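Adenosylmethionine-8-amino-7-oxononanoate aminotransferase (Methanocaldococcus jannaschii, PDB 6ZHK) probably catalyses the pyridoxal-phosphate-dependent transfer of an amino group from S-adenosyl-L-methionine to 8-amino-7-oxononanoate, a step of biotin biosynthesis. Local coordinates at residues 134-139 against 262-267; 367-372 against 391-396; 395-400 against 437-442. All blocks are in the same frame, centred on the assembly; numbering follows the deposited sequence.

Contact 1: 134-139 against 262-267; sequences YQYYVL and DVIFIL
Y136 and Y137, neighbours on helix 122-140, both touch CD1 of I264. Y136 comes first: with CG anti to its backbone N (chi1 168°), it brings ring atom CD2 to 3.6 Å from I264 CD1, while its hydroxyl goes on to a hydrogen bond with E318. The same CD2 lies over the centre of the Y137 ring, 3.7 Å above the plane. The Y137 side chain and I264 run past each other in opposite directions, CE2 of Y137 lying 3.8 Å from CD1 of I264. At the far end, OH of Y137 accepts a weak hydrogen bond from the backbone N of I264, 2.8 Å long but bent to 127° at the hydrogen. A water 2.6 Å from Y137 OH donates to OD1 of D262 (2.8 Å); D262, the first residue after helix 250-261, closes that helix in a Schellman motif. Its OD2 forms salt bridges with R140 and R145, and R145 also makes a cation-pi contact with Y137. The hydroxyl thus ties into the I264 backbone weakly and into the D262 carboxylate through a water, which probably steadies the far end of the ring on the chain leading toward strand 265-268 of the seven-stranded sheet.

Contact 2: 367-372 against 391-396; sequences PKIKLF and RGFMVG
I369 and F393 make the aliphatic-aromatic core of this contact, a CH-pi interaction between helix 366-376 and a tight hairpin turn. CG1 of I369 stands 3.7 Å from the centroid of the F393 ring and only 9° off the ring normal, close to the middle of the face. The other branch of the same isoleucine, CG2, turns to the backbone and meets CA of G392 at 3.7 Å.

Between aromatic rings the fit is oblique. F372 and F393 have centroids 6.0 Å apart and planes inclined at 47°, with CD2 of F372 3.8 Å from CD1 of F393. The first torsion of F372 sets CG anti to its backbone N (chi1 -172°), which sends CG out toward the hairpin; the ring beyond it reaches F393 and V395.

Aliphatic contacts border the rings. CE2 of F372 packs against CG2 of V395 at 3.7 Å, and CB of K368 touches the edge of F393 at CZ, 4.0 Å away. The lysine amine continues past the contact to the carbonyls of I445 and L443.

Polar bonding lies within the turn and outside the pair. R391 and M394 exchange two backbone hydrogen bonds, closing a type II' turn of the two-residue beta hairpin between strands 385-391 and 394-399, with G392 in its positive-phi position. O of G392 lies at the edge of the F372 ring, near its plane, and is hydrogen-bonded by NE2 of H373.

Between residues 367-372 and the turn the contact therefore rests on apolar packing, with the aromatic rings and I369 holding the hairpin end, while the next residue of the same helix, H373, adds a polar tie to the G392 carbonyl.

Contact 3: 395-400 against 437-442; sequences VGIELV and IILVPP
I397 and I437 stand side by side on one face of an antiparallel pair of strands, their CB atoms 4.0 Å apart and their chains crossing obliquely. CG1 of I397 lies beside its backbone N, and a chi2 of 88° then swings CD1 toward L439, two residues on from I437 and on the same face, whose CD1 it meets at 3.8 Å. I437 reaches the other way: its CD1 is 3.8 Å from CD2 of L399, while its CG2 stays 4.0 Å from CD1 of I397. An alanine in place of I437 would probably leave the L399 methyls without this partner and open a gap beside CD1 of I397.

Beneath these side chains the backbone sets the register. V395 pairs with L439 and I397 with I437 as hydrogen-bonded pairs, each bonded both ways; the bond from L439 N to V395 O, 3.0 Å long, is nearly straight. G396 and I438 form the non-hydrogen-bonded pair between them, where CA of G396 approaches O of I437 to 3.3 Å in a CA-H...O contact.

The N-to-C directions of 395-399 and 437-439 make an angle of 167°, and 394-399 is the central strand of a three-stranded sheet, hydrogen-bonded on its other side to 385-391. The face bearing V395, I397, I437 and L439 is covered by helices 366-376 and 447-463, L457 of the latter touching I397, I437 and L439. On the opposite face I438 meets W63 of helix 60-63, and the I438 side chain lies about 6 Å from that of R431, a predicted substrate-binding residue.

Contacts 2 and 3 form one neighbourhood, their centres about 11 Å apart. Both use strand 394-399 and share V395 and G396; F372 of contact 2 also packs on L439 of contact 3, so helix 366-376 and strand 436-439 are joined directly as well as through the strand. Contact 1 closes earlier in the chain and lies across the chain's centre, about 35 Å and 34 Å from the other two, centre to centre. Its helix also packs on V174 of the second subunit. Contact 1 thus ties a helix to the seven-stranded sheet, whose strand 265-268 bears D268, a predicted cofactor-binding residue, while contacts 2 and 3 assemble the three-stranded sheet with its helices.

Contact 1: 134-139 against 262-267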
ATOM      1  N   TYR A 134      -1.274  -3.045  19.124  1.00 15.01           N
ATOM      2  CA  TYR A 134      -1.797  -4.322  19.589  1.00 13.17           C
ATOM      3  C   TYR A 134      -0.644  -5.134  20.179  1.00 13.95           C
ATOM      4  O   TYR A 134      -0.750  -5.704  21.303  1.00 11.42           O
ATOM      5  CB  TYR A 134      -2.496  -5.093  18.459  1.00 14.49           C
ATOM      6  CG  TYR A 134      -3.020  -6.432  18.979  1.00 14.30           C
ATOM      7  CD1 TYR A 134      -4.217  -6.482  19.692  1.00 17.10           C
ATOM      8  CD2 TYR A 134      -2.286  -7.615  18.836  1.00 14.18           C
ATOM      9  CE1 TYR A 134      -4.695  -7.687  20.220  1.00 20.03           C
ATOM     10  CE2 TYR A 134      -2.732  -8.796  19.393  1.00 16.39           C
ATOM     11  CZ  TYR A 134      -3.937  -8.835  20.062  1.00 17.41           C
ATOM     12  OH  TYR A 134      -4.383 -10.015  20.619  1.00 24.33           O
ATOM     13  N   GLN A 135       0.429  -5.242  19.389  1.00 13.37           N
ATOM     14  CA  GLN A 135       1.518  -6.126  19.801  1.00 14.76           C
ATOM     15  C   GLN A 135       2.329  -5.518  20.933  1.00 15.32           C
ATOM     16  O   GLN A 135       2.822  -6.257  21.794  1.00 15.89           O
ATOM     17  CB  GLN A 135       2.350  -6.599  18.612  1.00 16.23           C
ATOM     18  CG  GLN A 135       3.445  -7.568  19.066  1.00 18.01           C
ATOM     19  CD  GLN A 135       4.064  -8.236  17.877  1.00 19.76           C
ATOM     20  OE1 GLN A 135       3.970  -7.752  16.746  1.00 20.73           O
ATOM     21  NE2 GLN A 135       4.851  -9.264  18.165  1.00 24.40           N
ATOM     22  N   TYR A 136       2.376  -4.182  21.005  1.00 13.91           N
ATOM     23  CA  TYR A 136       3.009  -3.552  22.159  1.00 13.70           C
ATOM     24  C   TYR A 136       2.449  -4.149  23.459  1.00 13.23           C
ATOM     25  O   TYR A 136       3.203  -4.527  24.373  1.00 13.24           O
ATOM     26  CB  TYR A 136       2.748  -2.055  22.146  1.00 13.25           C
ATOM     27  CG  TYR A 136       3.103  -1.298  23.407  1.00 14.86           C
ATOM     28  CD1 TYR A 136       4.428  -0.948  23.716  1.00 16.40           C
ATOM     29  CD2 TYR A 136       2.109  -0.929  24.294  1.00 17.19           C
ATOM     30  CE1 TYR A 136       4.733  -0.180  24.859  1.00 14.27           C
ATOM     31  CE2 TYR A 136       2.410  -0.182  25.441  1.00 15.35           C
ATOM     32  CZ  TYR A 136       3.719   0.142  25.740  1.00 16.51           C
ATOM     33  OH  TYR A 136       3.984   0.921  26.853  1.00 18.26           O
ATOM     34  N   TYR A 137       1.119  -4.173  23.588  1.00 12.67           N
ATOM     35  CA  TYR A 137       0.532  -4.584  24.856  1.00 14.46           C
ATOM     36  C   TYR A 137       0.718  -6.080  25.072  1.00 15.05           C
ATOM     37  O   TYR A 137       0.933  -6.509  26.196  1.00 15.72           O
ATOM     38  CB  TYR A 137      -0.957  -4.231  24.948  1.00 13.13           C
ATOM     39  CG  TYR A 137      -1.195  -2.745  25.113  1.00 14.70           C
ATOM     40  CD1 TYR A 137      -0.859  -2.104  26.301  1.00 13.91           C
ATOM     41  CD2 TYR A 137      -1.715  -1.973  24.067  1.00 13.58           C
ATOM     42  CE1 TYR A 137      -1.087  -0.740  26.485  1.00 12.86           C
ATOM     43  CE2 TYR A 137      -1.947  -0.615  24.254  1.00 12.81           C
ATOM     44  CZ  TYR A 137      -1.637   0.003  25.448  1.00 13.73           C
ATOM     45  OH  TYR A 137      -1.860   1.351  25.577  1.00 11.97           O
ATOM     46  N   VAL A 138       0.676  -6.883  23.996  1.00 15.47           N
ATOM     47  CA  VAL A 138       0.958  -8.285  24.214  1.00 13.80           C
ATOM     48  C   VAL A 138       2.366  -8.446  24.795  1.00 15.40           C
ATOM     49  O   VAL A 138       2.601  -9.262  25.714  1.00 18.99           O
ATOM     50  CB  VAL A 138       0.873  -9.029  22.873  1.00 14.46           C
ATOM     51  CG1 VAL A 138       1.474 -10.410  22.996  1.00 16.51           C
ATOM     52  CG2 VAL A 138      -0.559  -9.066  22.356  1.00 14.33           C
ATOM     53  N   LEU A 139       3.337  -7.732  24.233  1.00 13.11           N
ATOM     54  CA  LEU A 139       4.721  -7.911  24.620  1.00 14.60           C
ATOM     55  C   LEU A 139       4.922  -7.370  26.030  1.00 15.26           C
ATOM     56  O   LEU A 139       5.736  -7.887  26.759  1.00 16.41           O
ATOM     57  CB  LEU A 139       5.647  -7.152  23.642  1.00 15.98           C
ATOM     58  CG  LEU A 139       5.825  -7.850  22.283  1.00 17.23           C
ATOM     59  CD1 LEU A 139       6.560  -6.940  21.316  1.00 15.99           C
ATOM     60  CD2 LEU A 139       6.592  -9.155  22.454  1.00 21.70           C
ATOM     61  N   ASP A 262      -3.608   5.003  30.384  1.00 17.66           N
ATOM     62  CA  ASP A 262      -2.676   4.001  29.914  1.00 16.87           C
ATOM     63  C   ASP A 262      -3.170   3.393  28.612  1.00 17.04           C
ATOM     64  O   ASP A 262      -3.078   2.182  28.457  1.00 18.26           O
ATOM     65  CB  ASP A 262      -2.429   2.888  30.952  1.00 20.24           C
ATOM     66  CG  ASP A 262      -1.296   1.932  30.579  1.00 22.01           C
ATOM     67  OD1 ASP A 262      -0.281   2.376  29.958  1.00 18.25           O
ATOM     68  OD2 ASP A 262      -1.461   0.719  30.875  1.00 26.60           O
ATOM     69  N   VAL A 263      -3.692   4.231  27.703  1.00 17.74           N
ATOM     70  CA  VAL A 263      -4.050   3.770  26.365  1.00 16.06           C
ATOM     71  C   VAL A 263      -3.187   4.471  25.298  1.00 14.42           C
ATOM     72  O   VAL A 263      -3.005   5.666  25.348  1.00 16.91           O
ATOM     73  CB  VAL A 263      -5.548   3.977  26.079  1.00 15.22           C
ATOM     74  CG1 VAL A 263      -5.947   3.590  24.623  1.00 13.44           C
ATOM     75  CG2 VAL A 263      -6.434   3.311  27.138  1.00 16.67           C
ATOM     76  N   ILE A 264      -2.707   3.741  24.277  1.00 14.04           N
ATOM     77  CA  ILE A 264      -1.998   4.328  23.123  1.00 13.66           C
ATOM     78  C   ILE A 264      -2.956   5.217  22.316  1.00 14.92           C
ATOM     79  O   ILE A 264      -4.109   4.846  22.025  1.00 14.04           O
ATOM     80  CB  ILE A 264      -1.381   3.228  22.221  1.00 12.29           C
ATOM     81  CG1 ILE A 264      -0.038   2.756  22.786  1.00 14.47           C
ATOM     82  CG2 ILE A 264      -1.172   3.759  20.796  1.00 12.97           C
ATOM     83  CD1 ILE A 264       0.441   1.457  22.118  1.00 13.22           C
ATOM     84  N   PHE A 265      -2.444   6.414  21.937  1.00 15.01           N
ATOM     85  CA  PHE A 265      -3.229   7.318  21.112  1.00 14.47           C
ATOM     86  C   PHE A 265      -2.550   7.410  19.748  1.00 13.88           C
ATOM     87  O   PHE A 265      -1.364   7.756  19.662  1.00 12.63           O
ATOM     88  CB  PHE A 265      -3.323   8.721  21.752  1.00 16.54           C
ATOM     89  CG  PHE A 265      -4.113   9.732  20.939  1.00 17.08           C
ATOM     90  CD1 PHE A 265      -5.239   9.349  20.209  1.00 18.31           C
ATOM     91  CD2 PHE A 265      -3.748  11.071  20.904  1.00 20.08           C
ATOM     92  CE1 PHE A 265      -5.969  10.270  19.467  1.00 17.86           C
ATOM     93  CE2 PHE A 265      -4.464  12.003  20.141  1.00 20.49           C
ATOM     94  CZ  PHE A 265      -5.578  11.597  19.434  1.00 19.34           C
ATOM     95  N   ILE A 266      -3.299   7.035  18.672  1.00 13.61           N
ATOM     96  CA  ILE A 266      -2.794   7.093  17.324  1.00 12.15           C
ATOM     97  C   ILE A 266      -3.422   8.282  16.638  1.00 11.73           C
ATOM     98  O   ILE A 266      -4.635   8.377  16.628  1.00 15.52           O
ATOM     99  CB  ILE A 266      -3.195   5.793  16.585  1.00 12.74           C
ATOM    100  CG1 ILE A 266      -2.659   4.578  17.359  1.00 12.86           C
ATOM    101  CG2 ILE A 266      -2.699   5.916  15.144  1.00 14.29           C
ATOM    102  CD1 ILE A 266      -2.957   3.236  16.577  1.00 10.90           C
ATOM    103  N   LEU A 267      -2.613   9.172  16.058  1.00 12.30           N
ATOM    104  CA  LEU A 267      -3.203  10.282  15.311  1.00 14.32           C
ATOM    105  C   LEU A 267      -2.891  10.052  13.839  1.00 14.56           C
ATOM    106  O   LEU A 267      -1.733   9.897  13.429  1.00 15.36           O
ATOM    107  CB  LEU A 267      -2.632  11.615  15.785  1.00 12.53           C
ATOM    108  CG  LEU A 267      -3.388  12.873  15.357  1.00 13.37           C
ATOM    109  CD1 LEU A 267      -4.730  12.916  16.076  1.00 13.34           C
ATOM    110  CD2 LEU A 267      -2.554  14.143  15.688  1.00 12.78           C
TER
HETATM  111  O   HOH W   1      -0.196   2.602  27.187  1.00 27.30           O

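Contact 2: 367-372 against 391-396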
ATOM      1  N   PRO A 367      -1.215  34.417   5.082  1.00 24.66           N
ATOM      2  CA  PRO A 367      -2.154  35.371   4.469  1.00 24.20           C
ATOM      3  C   PRO A 367      -3.032  34.742   3.388  1.00 20.21           C
ATOM      4  O   PRO A 367      -4.124  35.233   3.112  1.00 19.65           O
ATOM      5  CB  PRO A 367      -1.231  36.429   3.834  1.00 28.07           C
ATOM      6  CG  PRO A 367       0.173  35.827   3.810  1.00 28.27           C
ATOM      7  CD  PRO A 367       0.214  34.784   4.910  1.00 26.44           C
ATOM      8  N   LYS A 368      -2.569  33.648   2.752  1.00 17.48           N
ATOM      9  CA  LYS A 368      -3.400  33.048   1.717  1.00 18.90           C
ATOM     10  C   LYS A 368      -4.591  32.312   2.319  1.00 18.53           C
ATOM     11  O   LYS A 368      -5.707  32.343   1.779  1.00 17.96           O
ATOM     12  CB  LYS A 368      -2.564  32.118   0.815  1.00 18.07           C
ATOM     13  CG  LYS A 368      -1.320  32.766   0.204  1.00 20.07           C
ATOM     14  CD  LYS A 368      -0.943  31.999  -1.064  1.00 21.31           C
ATOM     15  CE  LYS A 368      -0.083  30.793  -0.746  1.00 19.01           C
ATOM     16  NZ  LYS A 368       0.448  30.151  -1.984  1.00 20.96           N
ATOM     17  N   ILE A 369      -4.352  31.629   3.449  1.00 18.99           N
ATOM     18  CA  ILE A 369      -5.486  30.998   4.132  1.00 18.63           C
ATOM     19  C   ILE A 369      -6.490  32.048   4.619  1.00 19.94           C
ATOM     20  O   ILE A 369      -7.709  31.852   4.547  1.00 19.52           O
ATOM     21  CB  ILE A 369      -4.957  30.126   5.295  1.00 20.94           C
ATOM     22  CG1 ILE A 369      -4.261  28.875   4.749  1.00 19.38           C
ATOM     23  CG2 ILE A 369      -6.051  29.766   6.293  1.00 19.92           C
ATOM     24  CD1 ILE A 369      -3.335  28.205   5.753  1.00 17.30           C
ATOM     25  N   LYS A 370      -5.975  33.142   5.210  1.00 22.41           N
ATOM     26  CA  LYS A 370      -6.846  34.212   5.682  1.00 24.06           C
ATOM     27  C   LYS A 370      -7.684  34.763   4.522  1.00 20.90           C
ATOM     28  O   LYS A 370      -8.888  34.959   4.648  1.00 22.39           O
ATOM     29  CB  LYS A 370      -5.982  35.324   6.286  1.00 25.70           C
ATOM     30  CG  LYS A 370      -6.169  35.647   7.763  1.00 39.58           C
ATOM     31  CD  LYS A 370      -4.821  35.951   8.405  1.00 36.27           C
ATOM     32  CE  LYS A 370      -4.812  35.764   9.901  1.00 41.99           C
ATOM     33  NZ  LYS A 370      -3.489  35.244  10.312  1.00 49.35           N
ATOM     34  N   LEU A 371      -7.053  34.965   3.363  1.00 25.97           N
ATOM     35  CA  LEU A 371      -7.771  35.417   2.172  1.00 23.77           C
ATOM     36  C   LEU A 371      -8.829  34.404   1.728  1.00 23.10           C
ATOM     37  O   LEU A 371      -9.957  34.767   1.382  1.00 22.90           O
ATOM     38  CB  LEU A 371      -6.768  35.757   1.061  1.00 22.21           C
ATOM     39  CG  LEU A 371      -7.408  36.091  -0.303  1.00 24.65           C
ATOM     40  CD1 LEU A 371      -8.204  37.411  -0.268  1.00 25.32           C
ATOM     41  CD2 LEU A 371      -6.404  36.073  -1.448  1.00 26.25           C
ATOM     42  N   PHE A 372      -8.452  33.114   1.689  1.00 20.77           N
ATOM     43  CA  PHE A 372      -9.379  32.045   1.344  1.00 21.31           C
ATOM     44  C   PHE A 372     -10.636  32.082   2.236  1.00 23.40           C
ATOM     45  O   PHE A 372     -11.758  32.010   1.747  1.00 24.20           O
ATOM     46  CB  PHE A 372      -8.638  30.696   1.512  1.00 19.89           C
ATOM     47  CG  PHE A 372      -9.353  29.457   1.035  1.00 19.57           C
ATOM     48  CD1 PHE A 372     -10.159  29.509  -0.087  1.00 18.71           C
ATOM     49  CD2 PHE A 372      -9.211  28.237   1.689  1.00 18.47           C
ATOM     50  CE1 PHE A 372     -10.753  28.362  -0.602  1.00 18.17           C
ATOM     51  CE2 PHE A 372      -9.858  27.085   1.223  1.00 20.05           C
ATOM     52  CZ  PHE A 372     -10.626  27.154   0.076  1.00 21.04           C
ATOM     53  N   ARG A 391     -10.554  23.700   8.268  1.00 19.59           N
ATOM     54  CA  ARG A 391      -9.374  24.275   8.893  1.00 19.95           C
ATOM     55  C   ARG A 391      -8.335  24.546   7.809  1.00 18.17           C
ATOM     56  O   ARG A 391      -8.057  23.668   6.989  1.00 18.56           O
ATOM     57  CB  ARG A 391      -8.693  23.286   9.847  1.00 19.28           C
ATOM     58  CG  ARG A 391      -9.483  22.875  11.075  1.00 23.47           C
ATOM     59  CD  ARG A 391      -8.513  22.098  11.997  1.00 27.12           C
ATOM     60  NE  ARG A 391      -9.164  21.766  13.254  1.00 25.52           N
ATOM     61  CZ  ARG A 391      -9.248  22.624  14.263  1.00 28.38           C
ATOM     62  NH1 ARG A 391      -8.649  23.802  14.183  1.00 25.94           N
ATOM     63  NH2 ARG A 391      -9.836  22.239  15.387  1.00 29.04           N
ATOM     64  N   GLY A 392      -7.823  25.772   7.763  1.00 18.39           N
ATOM     65  CA  GLY A 392      -6.815  26.165   6.765  1.00 19.42           C
ATOM     66  C   GLY A 392      -7.305  25.939   5.328  1.00 19.58           C
ATOM     67  O   GLY A 392      -8.380  26.425   4.944  1.00 19.85           O
ATOM     68  N   PHE A 393      -6.554  25.113   4.574  1.00 19.51           N
ATOM     69  CA  PHE A 393      -6.904  24.776   3.199  1.00 19.49           C
ATOM     70  C   PHE A 393      -7.692  23.458   3.104  1.00 23.07           C
ATOM     71  O   PHE A 393      -7.560  22.749   2.106  1.00 21.99           O
ATOM     72  CB  PHE A 393      -5.601  24.639   2.378  1.00 18.79           C
ATOM     73  CG  PHE A 393      -4.904  25.896   1.943  1.00 16.79           C
ATOM     74  CD1 PHE A 393      -5.638  26.970   1.443  1.00 17.97           C
ATOM     75  CD2 PHE A 393      -3.515  26.018   2.095  1.00 18.49           C
ATOM     76  CE1 PHE A 393      -4.999  28.142   1.033  1.00 19.69           C
ATOM     77  CE2 PHE A 393      -2.880  27.179   1.672  1.00 21.11           C
ATOM     78  CZ  PHE A 393      -3.619  28.226   1.141  1.00 19.17           C
ATOM     79  N   MET A 394      -8.419  23.059   4.169  1.00 16.69           N
ATOM     80  CA  MET A 394      -9.285  21.903   4.045  1.00 17.06           C
ATOM     81  C   MET A 394     -10.681  22.379   4.433  1.00 17.56           C
ATOM     82  O   MET A 394     -10.979  22.619   5.606  1.00 18.58           O
ATOM     83  CB  MET A 394      -8.850  20.814   5.040  1.00 15.19           C
ATOM     84  CG  MET A 394      -7.424  20.387   4.812  1.00 16.54           C
ATOM     85  SD  MET A 394      -6.863  19.084   5.959  1.00 18.45           S
ATOM     86  CE  MET A 394      -7.362  17.661   4.993  1.00 19.31           C
ATOM     87  N   VAL A 395     -11.549  22.510   3.437  1.00 18.13           N
ATOM     88  CA  VAL A 395     -12.819  23.199   3.610  1.00 17.16           C
ATOM     89  C   VAL A 395     -13.912  22.342   3.012  1.00 17.13           C
ATOM     90  O   VAL A 395     -13.730  21.720   1.961  1.00 17.35           O
ATOM     91  CB  VAL A 395     -12.762  24.620   2.989  1.00 19.98           C
ATOM     92  CG1 VAL A 395     -14.152  25.229   2.763  1.00 24.63           C
ATOM     93  CG2 VAL A 395     -11.928  25.543   3.846  1.00 19.91           C
ATOM     94  N   GLY A 396     -15.060  22.288   3.686  1.00 17.44           N
ATOM     95  CA  GLY A 396     -16.227  21.696   3.049  1.00 15.23           C
ATOM     96  C   GLY A 396     -17.362  22.716   2.950  1.00 17.98           C
ATOM     97  O   GLY A 396     -17.493  23.604   3.828  1.00 18.69           O
TER

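Contact 3: 395-400 against 437-442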
ATOM      1  N   VAL A 395     -11.549  22.510   3.437  1.00 18.13           N
ATOM      2  CA  VAL A 395     -12.819  23.199   3.610  1.00 17.16           C
ATOM      3  C   VAL A 395     -13.912  22.342   3.012  1.00 17.13           C
ATOM      4  O   VAL A 395     -13.730  21.720   1.961  1.00 17.35           O
ATOM      5  CB  VAL A 395     -12.762  24.620   2.989  1.00 19.98           C
ATOM      6  CG1 VAL A 395     -14.152  25.229   2.763  1.00 24.63           C
ATOM      7  CG2 VAL A 395     -11.928  25.543   3.846  1.00 19.91           C
ATOM      8  N   GLY A 396     -15.060  22.288   3.686  1.00 17.44           N
ATOM      9  CA  GLY A 396     -16.227  21.696   3.049  1.00 15.23           C
ATOM     10  C   GLY A 396     -17.362  22.716   2.950  1.00 17.98           C
ATOM     11  O   GLY A 396     -17.493  23.604   3.828  1.00 18.69           O
ATOM     12  N   ILE A 397     -18.139  22.599   1.864  1.00 17.72           N
ATOM     13  CA  ILE A 397     -19.339  23.426   1.693  1.00 20.06           C
ATOM     14  C   ILE A 397     -20.513  22.491   1.500  1.00 19.49           C
ATOM     15  O   ILE A 397     -20.615  21.816   0.466  1.00 18.66           O
ATOM     16  CB  ILE A 397     -19.229  24.448   0.533  1.00 19.00           C
ATOM     17  CG1 ILE A 397     -18.023  25.343   0.722  1.00 20.90           C
ATOM     18  CG2 ILE A 397     -20.528  25.257   0.357  1.00 19.53           C
ATOM     19  CD1 ILE A 397     -16.768  24.760   0.106  1.00 23.65           C
ATOM     20  N   GLU A 398     -21.351  22.438   2.546  1.00 20.82           N
ATOM     21  CA  GLU A 398     -22.401  21.441   2.682  1.00 24.19           C
ATOM     22  C   GLU A 398     -23.683  21.945   2.016  1.00 25.38           C
ATOM     23  O   GLU A 398     -24.238  22.961   2.434  1.00 26.85           O
ATOM     24  CB  GLU A 398     -22.672  21.055   4.147  1.00 24.01           C
ATOM     25  CG  GLU A 398     -23.688  19.924   4.195  1.00 29.35           C
ATOM     26  CD  GLU A 398     -23.804  19.074   5.456  1.00 39.72           C
ATOM     27  OE1 GLU A 398     -23.414  19.538   6.545  1.00 43.06           O
ATOM     28  OE2 GLU A 398     -24.323  17.942   5.338  1.00 44.19           O
ATOM     29  N   LEU A 399     -24.167  21.211   1.005  1.00 23.48           N
ATOM     30  CA  LEU A 399     -25.343  21.655   0.254  1.00 23.32           C
ATOM     31  C   LEU A 399     -26.597  21.129   0.934  1.00 23.89           C
ATOM     32  O   LEU A 399     -26.570  20.001   1.390  1.00 22.99           O
ATOM     33  CB  LEU A 399     -25.259  21.096  -1.173  1.00 19.06           C
ATOM     34  CG  LEU A 399     -24.088  21.683  -1.976  1.00 21.85           C
ATOM     35  CD1 LEU A 399     -23.885  21.001  -3.339  1.00 21.07           C
ATOM     36  CD2 LEU A 399     -24.188  23.185  -2.124  1.00 23.81           C
ATOM     37  N   VAL A 400     -27.698  21.915   0.947  1.00 25.92           N
ATOM     38  CA  VAL A 400     -28.928  21.467   1.596  1.00 27.21           C
ATOM     39  C   VAL A 400     -30.114  21.935   0.754  1.00 30.10           C
ATOM     40  O   VAL A 400     -30.043  22.970   0.089  1.00 27.28           O
ATOM     41  CB  VAL A 400     -29.092  21.983   3.036  1.00 25.60           C
ATOM     42  CG1 VAL A 400     -28.133  21.275   3.978  1.00 28.51           C
ATOM     43  CG2 VAL A 400     -28.919  23.499   3.110  1.00 25.21           C
ATOM     44  N   ILE A 437     -19.276  19.929  -1.033  1.00 17.40           N
ATOM     45  CA  ILE A 437     -18.249  20.421  -1.941  1.00 16.25           C
ATOM     46  C   ILE A 437     -16.950  20.390  -1.143  1.00 16.77           C
ATOM     47  O   ILE A 437     -16.885  20.987  -0.069  1.00 16.38           O
ATOM     48  CB  ILE A 437     -18.574  21.855  -2.434  1.00 17.15           C
ATOM     49  CG1 ILE A 437     -19.828  21.889  -3.318  1.00 20.45           C
ATOM     50  CG2 ILE A 437     -17.415  22.509  -3.192  1.00 16.93           C
ATOM     51  CD1 ILE A 437     -20.539  23.263  -3.308  1.00 21.11           C
ATOM     52  N   ILE A 438     -15.886  19.819  -1.721  1.00 15.12           N
ATOM     53  CA  ILE A 438     -14.616  19.739  -1.012  1.00 16.15           C
ATOM     54  C   ILE A 438     -13.634  20.686  -1.715  1.00 16.48           C
ATOM     55  O   ILE A 438     -13.478  20.630  -2.930  1.00 16.77           O
ATOM     56  CB  ILE A 438     -14.059  18.287  -1.056  1.00 16.11           C
ATOM     57  CG1 ILE A 438     -15.005  17.209  -0.484  1.00 17.79           C
ATOM     58  CG2 ILE A 438     -12.647  18.257  -0.424  1.00 15.15           C
ATOM     59  CD1 ILE A 438     -15.288  17.292   1.010  1.00 18.03           C
ATOM     60  N   LEU A 439     -12.961  21.540  -0.948  1.00 16.93           N
ATOM     61  CA  LEU A 439     -11.851  22.352  -1.438  1.00 17.76           C
ATOM     62  C   LEU A 439     -10.617  22.014  -0.613  1.00 18.16           C
ATOM     63  O   LEU A 439     -10.581  22.294   0.589  1.00 16.64           O
ATOM     64  CB  LEU A 439     -12.201  23.832  -1.195  1.00 18.70           C
ATOM     65  CG  LEU A 439     -13.432  24.355  -1.946  1.00 21.54           C
ATOM     66  CD1 LEU A 439     -13.599  25.860  -1.692  1.00 22.94           C
ATOM     67  CD2 LEU A 439     -13.364  24.049  -3.456  1.00 18.61           C
ATOM     68  N   VAL A 440      -9.627  21.404  -1.282  1.00 17.40           N
ATOM     69  CA  VAL A 440      -8.331  21.158  -0.646  1.00 15.54           C
ATOM     70  C   VAL A 440      -7.291  21.624  -1.651  1.00 16.71           C
ATOM     71  O   VAL A 440      -6.763  20.825  -2.419  1.00 16.64           O
ATOM     72  CB  VAL A 440      -8.143  19.674  -0.223  1.00 15.71           C
ATOM     73  CG1 VAL A 440      -6.743  19.408   0.438  1.00 13.57           C
ATOM     74  CG2 VAL A 440      -9.260  19.303   0.717  1.00 15.59           C
ATOM     75  N   PRO A 441      -7.069  22.950  -1.764  1.00 16.94           N
ATOM     76  CA  PRO A 441      -6.217  23.486  -2.816  1.00 18.69           C
ATOM     77  C   PRO A 441      -4.745  23.272  -2.446  1.00 17.78           C
ATOM     78  O   PRO A 441      -4.409  23.114  -1.268  1.00 15.12           O
ATOM     79  CB  PRO A 441      -6.559  24.988  -2.822  1.00 18.41           C
ATOM     80  CG  PRO A 441      -6.975  25.273  -1.399  1.00 18.41           C
ATOM     81  CD  PRO A 441      -7.668  24.004  -0.930  1.00 18.04           C
ATOM     82  N   PRO A 442      -3.823  23.282  -3.434  1.00 18.13           N
ATOM     83  CA  PRO A 442      -2.404  23.128  -3.137  1.00 17.91           C
ATOM     84  C   PRO A 442      -1.959  24.308  -2.280  1.00 17.18           C
ATOM     85  O   PRO A 442      -2.586  25.371  -2.336  1.00 18.20           O
ATOM     86  CB  PRO A 442      -1.679  23.127  -4.487  1.00 20.25           C
ATOM     87  CG  PRO A 442      -2.768  23.427  -5.541  1.00 25.23           C
ATOM     88  CD  PRO A 442      -4.128  23.394  -4.871  1.00 20.46           C
TER